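PDB 4OY7: putative secreted cellulose binding protein from Streptomyces coelicolor, which uses copper to cleave glycosidic bonds of cellulose oxidatively, this chain being the catalytic AA10 lytic polysaccharide monooxygenase domain of a longer cellulose-binding protein. Local coordinates for residues T141-Q146 with G154-D159; N29-A34 with S87-T92; R115-K120 with L171-W176. One frame throughout, in Å; residues are numbered along the deposited sequence.

Contact 1 (T141-Q146 with G154-D159); sequences TNPPQQ and GHYYWD
Strand 145-146 pairs with strand 155-161 as an antiparallel beta hairpin at one edge of a sheet in the monooxygenase domain, with the Y156 side chain about 8 Å from the bound copper. Three backbone hydrogen bonds hold the pair. Q146 and H155 bond to each other in both directions, and the bond from Q146 N to H155 O is the shorter at 2.7 Å and nearly straight (171°). The third, from Y157 N to P144 O at 3.1 Å, is more bent. Between them Q145 faces Y156 as a non-hydrogen-bonded pair, where the CA of Y156 points its hydrogen at P144 O.

The side-chain packing is chiefly carbon over aromatic face. With CG anti to its carbonyl carbon and the chain extended beyond, Q145 runs alongside Y156 and sets its CG over the tyrosine face, 3.8 Å from the ring centroid; its OE1 bonds to N106. P144 crosses Y157 at about a right angle, CG over the ring. P143 points toward strand 155-161, its CG reaching both CD1 of Y156 and CE3 of W158.

Y156 links the hairpin to the copper site, since its OH is hydrogen-bonded to the backbone N of the copper ligand H110 and its ring also meets F114 and W176. An alanine here would remove that hydroxyl and the face beneath Q145, and would probably loosen the loop carrying H110. H155 ND1 bonds to G153 O in the connecting loop, while Q146 CB lies 3.7 Å from H155 NE2.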
loop_
_atom_site.group_PDB
_atom_site.type_symbol
_atom_site.label_atom_id
_atom_site.label_comp_id
_atom_site.label_asym_id
_atom_site.label_seq_id
_atom_site.Cartn_x
_atom_site.Cartn_y
_atom_site.Cartn_z
ATOM N N THR A 141 15.607 -1.202 6.399
ATOM C CA THR A 141 15.833 -0.301 7.512
ATOM C C THR A 141 16.380 1.031 7.013
ATOM O O THR A 141 17.460 1.083 6.407
ATOM C CB THR A 141 16.770 -0.957 8.547
ATOM O OG1 THR A 141 16.196 -2.207 8.989
ATOM C CG2 THR A 141 16.993 -0.011 9.726
ATOM N N ASN A 142 15.648 2.116 7.274
ATOM C CA ASN A 142 16.108 3.474 6.937
ATOM C C ASN A 142 16.694 3.622 5.524
ATOM O O ASN A 142 17.859 4.020 5.341
ATOM C CB ASN A 142 17.103 3.941 7.997
ATOM C CG ASN A 142 16.432 4.270 9.295
ATOM O OD1 ASN A 142 15.409 4.956 9.300
ATOM N ND2 ASN A 142 16.997 3.800 10.401
ATOM N N PRO A 143 15.877 3.287 4.500
ATOM C CA PRO A 143 16.329 3.478 3.131
ATOM C C PRO A 143 16.493 4.953 2.809
ATOM O O PRO A 143 15.925 5.800 3.502
ATOM C CB PRO A 143 15.187 2.871 2.300
ATOM C CG PRO A 143 14.001 3.079 3.144
ATOM C CD PRO A 143 14.475 2.875 4.561
ATOM N N PRO A 144 17.276 5.263 1.760
ATOM C CA PRO A 144 17.472 6.651 1.343
ATOM C C PRO A 144 16.245 7.292 0.680
ATOM O O PRO A 144 15.270 6.592 0.315
ATOM C CB PRO A 144 18.615 6.550 0.332
ATOM C CG PRO A 144 18.479 5.186 -0.238
ATOM C CD PRO A 144 17.968 4.316 0.869
ATOM N N GLN A 145 16.323 8.620 0.512
ATOM C CA GLN A 145 15.215 9.395 -0.054
ATOM C C GLN A 145 15.640 10.141 -1.308
ATOM O O GLN A 145 16.786 10.588 -1.410
ATOM C CB GLN A 145 14.683 10.393 0.980
ATOM C CG GLN A 145 13.874 9.754 2.112
ATOM C CD GLN A 145 13.611 10.738 3.243
ATOM O OE1 GLN A 145 12.930 11.738 3.058
ATOM N NE2 GLN A 145 14.172 10.463 4.419
ATOM N N GLN A 146 14.718 10.262 -2.255
ATOM C CA GLN A 146 14.896 11.095 -3.461
ATOM C C GLN A 146 13.752 12.106 -3.449
ATOM O O GLN A 146 12.583 11.717 -3.417
ATOM C CB GLN A 146 14.834 10.188 -4.696
ATOM C CG GLN A 146 14.784 10.867 -6.056
ATOM C CD GLN A 146 16.161 11.185 -6.580
ATOM O OE1 GLN A 146 16.955 10.291 -6.873
ATOM N NE2 GLN A 146 16.462 12.451 -6.676
ATOM N N GLY A 154 8.157 12.903 -4.020
ATOM C CA GLY A 154 9.207 12.542 -3.075
ATOM C C GLY A 154 9.026 11.139 -2.557
ATOM O O GLY A 154 7.891 10.681 -2.349
ATOM N N HIS A 155 10.137 10.424 -2.372
ATOM C CA HIS A 155 10.022 9.046 -1.919
ATOM C C HIS A 155 11.309 8.466 -1.350
ATOM O O HIS A 155 12.437 8.874 -1.697
ATOM C CB HIS A 155 9.572 8.158 -3.077
ATOM C CG HIS A 155 10.502 8.208 -4.238
ATOM N ND1 HIS A 155 10.482 9.228 -5.165
ATOM C CD2 HIS A 155 11.522 7.392 -4.596
ATOM C CE1 HIS A 155 11.446 9.032 -6.047
ATOM N NE2 HIS A 155 12.074 7.911 -5.737
ATOM N N TYR A 156 11.103 7.505 -0.464
ATOM C CA TYR A 156 12.114 6.502 -0.135
ATOM C C TYR A 156 12.248 5.557 -1.323
ATOM O O TYR A 156 11.330 5.410 -2.115
ATOM C CB TYR A 156 11.683 5.717 1.101
ATOM C CG TYR A 156 11.564 6.539 2.369
ATOM C CD1 TYR A 156 12.665 6.747 3.206
ATOM C CD2 TYR A 156 10.346 7.091 2.750
ATOM C CE1 TYR A 156 12.537 7.482 4.370
ATOM C CE2 TYR A 156 10.216 7.828 3.917
ATOM C CZ TYR A 156 11.308 8.002 4.728
ATOM O OH TYR A 156 11.162 8.745 5.866
ATOM N N TYR A 157 13.407 4.943 -1.476
ATOM C CA TYR A 157 13.680 4.074 -2.585
ATOM C C TYR A 157 14.606 2.945 -2.116
ATOM O O TYR A 157 15.549 3.153 -1.322
ATOM C CB TYR A 157 14.281 4.818 -3.814
ATOM C CG TYR A 157 15.649 5.416 -3.651
ATOM C CD1 TYR A 157 16.786 4.671 -3.909
ATOM C CD2 TYR A 157 15.820 6.738 -3.278
ATOM C CE1 TYR A 157 18.048 5.218 -3.794
ATOM C CE2 TYR A 157 17.086 7.295 -3.167
ATOM C CZ TYR A 157 18.194 6.529 -3.420
ATOM O OH TYR A 157 19.458 7.065 -3.280
ATOM N N TRP A 158 14.318 1.765 -2.648
ATOM C CA TRP A 158 15.112 0.549 -2.453
ATOM C C TRP A 158 14.790 -0.479 -3.526
ATOM O O TRP A 158 13.845 -0.308 -4.284
ATOM C CB TRP A 158 14.892 -0.050 -1.074
ATOM C CG TRP A 158 13.528 -0.614 -0.769
ATOM C CD1 TRP A 158 13.111 -1.903 -0.988
ATOM C CD2 TRP A 158 12.414 0.065 -0.158
ATOM N NE1 TRP A 158 11.816 -2.070 -0.541
ATOM C CE2 TRP A 158 11.369 -0.884 -0.022
ATOM C CE3 TRP A 158 12.217 1.381 0.325
ATOM C CZ2 TRP A 158 10.145 -0.569 0.549
ATOM C CZ3 TRP A 158 10.992 1.703 0.901
ATOM C CH2 TRP A 158 9.968 0.723 1.017
ATOM N N ASP A 159 15.597 -1.531 -3.610
ATOM C CA ASP A 159 15.364 -2.591 -4.586
ATOM C C ASP A 159 14.670 -3.776 -3.912
ATOM O O ASP A 159 14.974 -4.080 -2.758
ATOM C CB ASP A 159 16.686 -3.097 -5.165
ATOM C CG ASP A 159 17.424 -2.054 -5.976
ATOM O OD1 ASP A 159 16.766 -1.320 -6.746
ATOM O OD2 ASP A 159 18.679 -2.023 -5.884
#

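Contact 2 (N29-A34 with S87-T92); sequences NPACQA and SDWPRT
A31, D88 and W89 bury the most surface where the start of helix 30-39 meets the loop before strand 92-94. A31 projects from the first turn of the helix toward the loop, and its CB sits over one face of the W89 indole, 4.0 Å from the centroid of the five-membered ring in a CH-pi contact. The nearest ring atom is CD2, at 3.7 Å from A31 CB. W89 itself leaves the backbone away from the helix, and it is the ring that returns to the contact; its NE1 is hydrogen-bonded to A84 O, and R10 makes a cation-pi contact with it.

D88 approaches the same turn through its carboxylate. Its OD1 lies 3.5 Å from A31 CB and its OD2 meets P30 CG, both as packing, while the charge is paired with R86 in a salt bridge through OD2. The backbone of D88 provides the polar link: N29 ND2 donates to D88 O at 2.9 Å (154°), with the acceptor close to the amide plane. CG of N29 lies anti to its backbone N (chi1 172°), and the other end of the amide, OD1, accepts from C32 N on an in-plane lone pair at 3.0 Å. One amide thus grips helix and loop together and is fixed in rotation by both bonds. Alongside, C32 SG packs 3.5 Å from P90 CG and is tied by a disulfide to C14 of helix 10-18. The arrangement is an asparagine N-cap whose amide also bonds to the loop, joining a disulfide-linked pair of helices to the loop that leads into strand 92-94.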
loop_
_atom_site.group_PDB
_atom_site.type_symbol
_atom_site.label_atom_id
_atom_site.label_comp_id
_atom_site.label_asym_id
_atom_site.label_seq_id
_atom_site.Cartn_x
_atom_site.Cartn_y
_atom_site.Cartn_z
ATOM N N ASN A 29 -11.599 3.920 -12.866
ATOM C CA ASN A 29 -11.484 2.546 -12.426
ATOM C C ASN A 29 -12.661 2.216 -11.502
ATOM O O ASN A 29 -12.986 2.975 -10.594
ATOM C CB ASN A 29 -10.147 2.281 -11.729
ATOM C CG ASN A 29 -10.095 0.898 -11.094
ATOM O OD1 ASN A 29 -10.620 0.690 -10.013
ATOM N ND2 ASN A 29 -9.440 -0.042 -11.755
ATOM N N PRO A 30 -13.329 1.087 -11.738
ATOM C CA PRO A 30 -14.577 0.866 -10.987
ATOM C C PRO A 30 -14.403 0.596 -9.501
ATOM O O PRO A 30 -15.264 0.959 -8.712
ATOM C CB PRO A 30 -15.214 -0.347 -11.698
ATOM C CG PRO A 30 -14.125 -0.929 -12.532
ATOM C CD PRO A 30 -13.218 0.201 -12.906
ATOM N N ALA A 31 -13.319 -0.068 -9.111
ATOM C CA ALA A 31 -13.034 -0.270 -7.704
ATOM C C ALA A 31 -12.723 1.092 -7.027
ATOM O O ALA A 31 -13.125 1.339 -5.909
ATOM C CB ALA A 31 -11.899 -1.257 -7.507
ATOM N N CYS A 32 -12.015 1.968 -7.731
ATOM C CA CYS A 32 -11.752 3.312 -7.248
ATOM C C CYS A 32 -13.027 4.133 -7.118
ATOM O O CYS A 32 -13.225 4.819 -6.130
ATOM C CB CYS A 32 -10.743 4.027 -8.145
ATOM S SG CYS A 32 -9.090 3.297 -8.213
ATOM N N GLN A 33 -13.902 4.056 -8.114
ATOM C CA GLN A 33 -15.200 4.730 -8.016
ATOM C C GLN A 33 -15.993 4.224 -6.815
ATOM O O GLN A 33 -16.586 5.020 -6.079
ATOM C CB GLN A 33 -16.023 4.557 -9.292
ATOM C CG GLN A 33 -17.343 5.315 -9.233
ATOM C CD GLN A 33 -17.148 6.815 -9.088
ATOM O OE1 GLN A 33 -17.541 7.419 -8.081
ATOM N NE2 GLN A 33 -16.526 7.424 -10.089
ATOM N N ALA A 34 -15.994 2.910 -6.599
ATOM C CA ALA A 34 -16.737 2.329 -5.487
ATOM C C ALA A 34 -16.183 2.801 -4.155
ATOM O O ALA A 34 -16.956 3.127 -3.257
ATOM C CB ALA A 34 -16.716 0.810 -5.553
ATOM N N SER A 87 -11.217 -7.916 -7.528
ATOM C CA SER A 87 -10.121 -8.184 -8.460
ATOM C C SER A 87 -9.924 -7.085 -9.503
ATOM O O SER A 87 -9.047 -7.214 -10.372
ATOM C CB SER A 87 -10.386 -9.504 -9.165
ATOM O OG SER A 87 -11.528 -9.434 -9.986
ATOM N N ASP A 88 -10.711 -6.021 -9.422
ATOM C CA ASP A 88 -10.713 -4.972 -10.456
ATOM C C ASP A 88 -10.007 -3.674 -10.011
ATOM O O ASP A 88 -10.092 -2.678 -10.726
ATOM C CB ASP A 88 -12.130 -4.715 -11.027
ATOM C CG ASP A 88 -13.152 -4.277 -9.970
ATOM O OD1 ASP A 88 -12.858 -4.369 -8.752
ATOM O OD2 ASP A 88 -14.227 -3.774 -10.378
ATOM N N TRP A 89 -9.302 -3.682 -8.884
ATOM C CA TRP A 89 -8.485 -2.547 -8.485
ATOM C C TRP A 89 -7.395 -2.307 -9.538
ATOM O O TRP A 89 -7.048 -3.230 -10.293
ATOM C CB TRP A 89 -7.789 -2.815 -7.154
ATOM C CG TRP A 89 -8.640 -2.828 -5.928
ATOM C CD1 TRP A 89 -9.124 -3.930 -5.260
ATOM C CD2 TRP A 89 -9.069 -1.692 -5.167
ATOM N NE1 TRP A 89 -9.826 -3.543 -4.156
ATOM C CE2 TRP A 89 -9.838 -2.177 -4.082
ATOM C CE3 TRP A 89 -8.926 -0.314 -5.323
ATOM C CZ2 TRP A 89 -10.396 -1.321 -3.107
ATOM C CZ3 TRP A 89 -9.484 0.525 -4.378
ATOM C CH2 TRP A 89 -10.258 0.018 -3.289
ATOM N N PRO A 90 -6.885 -1.070 -9.631
ATOM C CA PRO A 90 -5.728 -0.858 -10.483
ATOM C C PRO A 90 -4.570 -1.707 -10.020
ATOM O O PRO A 90 -4.458 -1.961 -8.849
ATOM C CB PRO A 90 -5.402 0.630 -10.270
ATOM C CG PRO A 90 -6.634 1.234 -9.731
ATOM C CD PRO A 90 -7.288 0.154 -8.930
ATOM N N ARG A 91 -3.699 -2.137 -10.922
ATOM C CA ARG A 91 -2.600 -2.975 -10.501
ATOM C C ARG A 91 -1.350 -2.714 -11.318
ATOM O O ARG A 91 -1.404 -2.227 -12.446
ATOM C CB ARG A 91 -2.955 -4.460 -10.569
ATOM C CG ARG A 91 -3.147 -5.071 -11.959
ATOM C CD ARG A 91 -3.753 -6.486 -11.917
ATOM N NE ARG A 91 -5.027 -6.424 -11.203
ATOM C CZ ARG A 91 -5.228 -6.811 -9.944
ATOM N NH1 ARG A 91 -6.401 -6.573 -9.378
ATOM N NH2 ARG A 91 -4.289 -7.430 -9.234
ATOM N N THR A 92 -0.237 -3.107 -10.732
ATOM C CA THR A 92 1.066 -3.017 -11.359
ATOM C C THR A 92 1.460 -4.385 -11.916
ATOM O O THR A 92 1.399 -5.394 -11.212
ATOM C CB THR A 92 2.114 -2.555 -10.350
ATOM O OG1 THR A 92 1.712 -1.296 -9.786
ATOM C CG2 THR A 92 3.488 -2.362 -11.031
#

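Contact 3 (R115-K120 with L171-W176); sequences RVYLTK and LIFMQW
Residues 115-119 and 171-175, on strands 112-119 and 168-178, share five main-chain hydrogen bonds and one from a backbone N-H to a side-chain hydroxyl. R115 and Q175 exchange bonds in both directions, that from R115 N to Q175 O being 2.8 Å long and almost straight (176°). Y117 and F173 do the same, although F173 N approaches Y117 O from above the carbonyl plane. At the far end T119 N donates to L171 O, and the threonine hydroxyl takes over the return bond: with OG1 between the backbone N and the carbonyl carbon (chi1 56°), it accepts from L171 N at 2.9 Å.

On the face that carries R115, Y117 and Q175 one water bridges the three side chains. It donates to Q175 OE1 at 2.6 Å, accepts from R115 NH1 in the guanidinium plane, and is hydrogen-bonded to Y117 OH. The same NH1 also bonds to G57 O, while Q175 NE2 bonds to R58 O and N184 OD1, so both polar ends are fixed between this sheet face and neighbouring segments.

On the same face the rings of Y117 and F173 run alongside each other from neighbouring strands. Their planes are oblique, 39° apart, and Y117 CD1 comes within 3.4 Å of F173 CD2; W131 meets the phenylalanine ring as well. On the opposite face V116, L118, I172 and M174 pack through their aliphatic branches and the thioether. V116 CG1 touches I172 CG2 at 3.9 Å, V116 CG2 packs against M174 SD, and L118 crosses I172 obliquely, CD1 against CG1. T119 CG2 packs on L171 CB.

Such antiparallel pairing, with strand 134-141 on one flank and strand 184-193 on the other, belongs to the immunoglobulin-like (E-set) beta-sandwich core of AA10 monooxygenases.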
loop_
_atom_site.group_PDB
_atom_site.type_symbol
_atom_site.label_atom_id
_atom_site.label_comp_id
_atom_site.label_asym_id
_atom_site.label_seq_id
_atom_site.Cartn_x
_atom_site.Cartn_y
_atom_site.Cartn_z
ATOM N N ARG A 115 8.506 -3.122 6.428
ATOM C CA ARG A 115 8.305 -4.583 6.428
ATOM C C ARG A 115 7.473 -4.886 5.225
ATOM O O ARG A 115 6.307 -4.444 5.162
ATOM C CB ARG A 115 7.582 -5.015 7.693
ATOM C CG ARG A 115 8.398 -4.806 8.947
ATOM C CD ARG A 115 7.620 -5.057 10.200
ATOM N NE ARG A 115 8.359 -4.721 11.413
ATOM C CZ ARG A 115 7.844 -4.788 12.628
ATOM N NH1 ARG A 115 6.586 -5.230 12.814
ATOM N NH2 ARG A 115 8.607 -4.464 13.674
ATOM N N VAL A 116 8.042 -5.666 4.313
ATOM C CA VAL A 116 7.438 -5.922 3.009
ATOM C C VAL A 116 6.989 -7.386 2.916
ATOM O O VAL A 116 7.792 -8.304 3.097
ATOM C CB VAL A 116 8.423 -5.587 1.873
ATOM C CG1 VAL A 116 7.792 -5.883 0.510
ATOM C CG2 VAL A 116 8.934 -4.129 1.964
ATOM N N TYR A 117 5.713 -7.581 2.596
ATOM C CA TYR A 117 5.065 -8.905 2.529
ATOM C C TYR A 117 4.399 -9.191 1.193
ATOM O O TYR A 117 3.872 -8.290 0.543
ATOM C CB TYR A 117 3.991 -9.060 3.614
ATOM C CG TYR A 117 4.377 -8.739 5.043
ATOM C CD1 TYR A 117 4.520 -7.428 5.476
ATOM C CD2 TYR A 117 4.509 -9.742 5.968
ATOM C CE1 TYR A 117 4.829 -7.141 6.808
ATOM C CE2 TYR A 117 4.816 -9.483 7.296
ATOM C CZ TYR A 117 4.955 -8.170 7.722
ATOM O OH TYR A 117 5.286 -7.951 9.061
ATOM N N LEU A 118 4.355 -10.461 0.812
ATOM C CA LEU A 118 3.685 -10.853 -0.448
ATOM C C LEU A 118 2.688 -11.959 -0.161
ATOM O O LEU A 118 2.971 -12.870 0.588
ATOM C CB LEU A 118 4.711 -11.345 -1.445
ATOM C CG LEU A 118 4.243 -11.795 -2.824
ATOM C CD1 LEU A 118 3.656 -10.635 -3.633
ATOM C CD2 LEU A 118 5.422 -12.426 -3.548
ATOM N N THR A 119 1.511 -11.840 -0.751
ATOM C CA THR A 119 0.499 -12.859 -0.638
ATOM C C THR A 119 1.024 -14.166 -1.203
ATOM O O THR A 119 1.722 -14.213 -2.205
ATOM C CB THR A 119 -0.835 -12.454 -1.300
ATOM O OG1 THR A 119 -0.619 -12.099 -2.680
ATOM C CG2 THR A 119 -1.469 -11.317 -0.524
ATOM N N LYS A 120 0.646 -15.229 -0.513
ATOM C CA LYS A 120 1.091 -16.583 -0.858
ATOM C C LYS A 120 0.525 -17.062 -2.181
ATOM O O LYS A 120 -0.551 -16.642 -2.618
ATOM C CB LYS A 120 0.687 -17.547 0.242
ATOM C CG LYS A 120 1.382 -17.284 1.555
ATOM C CD LYS A 120 0.897 -18.231 2.631
ATOM C CE LYS A 120 1.530 -17.914 3.976
ATOM N NZ LYS A 120 0.965 -18.710 5.102
ATOM N N LEU A 171 -0.809 -9.448 -3.907
ATOM C CA LEU A 171 -0.788 -8.129 -3.289
ATOM C C LEU A 171 0.495 -8.005 -2.464
ATOM O O LEU A 171 0.945 -8.967 -1.828
ATOM C CB LEU A 171 -2.030 -7.973 -2.446
ATOM C CG LEU A 171 -2.232 -6.708 -1.635
ATOM C CD1 LEU A 171 -3.745 -6.594 -1.435
ATOM C CD2 LEU A 171 -1.491 -6.782 -0.309
ATOM N N ILE A 172 1.107 -6.832 -2.499
ATOM C CA ILE A 172 2.251 -6.527 -1.636
ATOM C C ILE A 172 1.761 -5.603 -0.534
ATOM O O ILE A 172 1.286 -4.502 -0.805
ATOM C CB ILE A 172 3.409 -5.866 -2.424
ATOM C CG1 ILE A 172 4.029 -6.884 -3.395
ATOM C CG2 ILE A 172 4.493 -5.338 -1.500
ATOM C CD1 ILE A 172 4.892 -6.264 -4.466
ATOM N N PHE A 173 1.910 -6.065 0.701
ATOM C CA PHE A 173 1.534 -5.297 1.892
ATOM C C PHE A 173 2.795 -4.821 2.577
ATOM O O PHE A 173 3.763 -5.600 2.728
ATOM C CB PHE A 173 0.763 -6.168 2.888
ATOM C CG PHE A 173 0.673 -5.572 4.251
ATOM C CD1 PHE A 173 -0.116 -4.439 4.488
ATOM C CD2 PHE A 173 1.375 -6.123 5.306
ATOM C CE1 PHE A 173 -0.192 -3.895 5.754
ATOM C CE2 PHE A 173 1.311 -5.555 6.573
ATOM C CZ PHE A 173 0.559 -4.417 6.781
ATOM N N MET A 174 2.821 -3.538 2.943
ATOM C CA MET A 174 3.953 -2.981 3.678
ATOM C C MET A 174 3.492 -2.319 4.945
ATOM O O MET A 174 2.429 -1.650 4.968
ATOM C CB MET A 174 4.739 -1.979 2.849
ATOM C CG MET A 174 5.028 -2.425 1.442
ATOM S SD MET A 174 6.169 -1.283 0.628
ATOM C CE MET A 174 5.943 -1.821 -1.055
ATOM N N GLN A 175 4.258 -2.545 5.995
ATOM C CA GLN A 175 4.053 -1.873 7.276
ATOM C C GLN A 175 5.298 -1.055 7.551
ATOM O O GLN A 175 6.425 -1.569 7.593
ATOM C CB GLN A 175 3.761 -2.854 8.406
ATOM C CG GLN A 175 3.210 -2.184 9.648
ATOM C CD GLN A 175 2.776 -3.184 10.705
ATOM O OE1 GLN A 175 2.504 -4.351 10.396
ATOM N NE2 GLN A 175 2.675 -2.727 11.961
ATOM N N TRP A 176 5.094 0.255 7.664
ATOM C CA TRP A 176 6.150 1.185 7.952
ATOM C C TRP A 176 6.155 1.386 9.452
ATOM O O TRP A 176 5.225 1.988 10.004
ATOM C CB TRP A 176 5.895 2.520 7.247
ATOM C CG TRP A 176 6.991 3.527 7.364
ATOM C CD1 TRP A 176 8.280 3.327 7.809
ATOM C CD2 TRP A 176 6.911 4.909 6.981
ATOM N NE1 TRP A 176 8.984 4.504 7.739
ATOM C CE2 TRP A 176 8.171 5.484 7.236
ATOM C CE3 TRP A 176 5.885 5.717 6.445
ATOM C CZ2 TRP A 176 8.436 6.823 6.977
ATOM C CZ3 TRP A 176 6.144 7.018 6.210
ATOM C CH2 TRP A 176 7.416 7.568 6.451
HETATM O O HOH W 1 4.253 -6.239 11.025
#

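How the contacts relate
All three contacts lie within the one monooxygenase domain. Both segments of contact 2 precede those of contact 3, and both segments of contact 1 fall between the two strands of contact 3. Contacts 1 and 3 belong to different sheets, with centres 16 Å apart, and touch by side-chain packing: the W158 indole packs on V116 and M174, and Y156 OH lies 3.5 Å from W176 CZ2. The hairpin near the copper site therefore rests on the central strands. Contact 2 lies on the opposite side of the chain's centre from contact 1, their centres 27 Å apart, and its loop leads into strand 92-94, which joins contact 3's sheet beside strand 184-193.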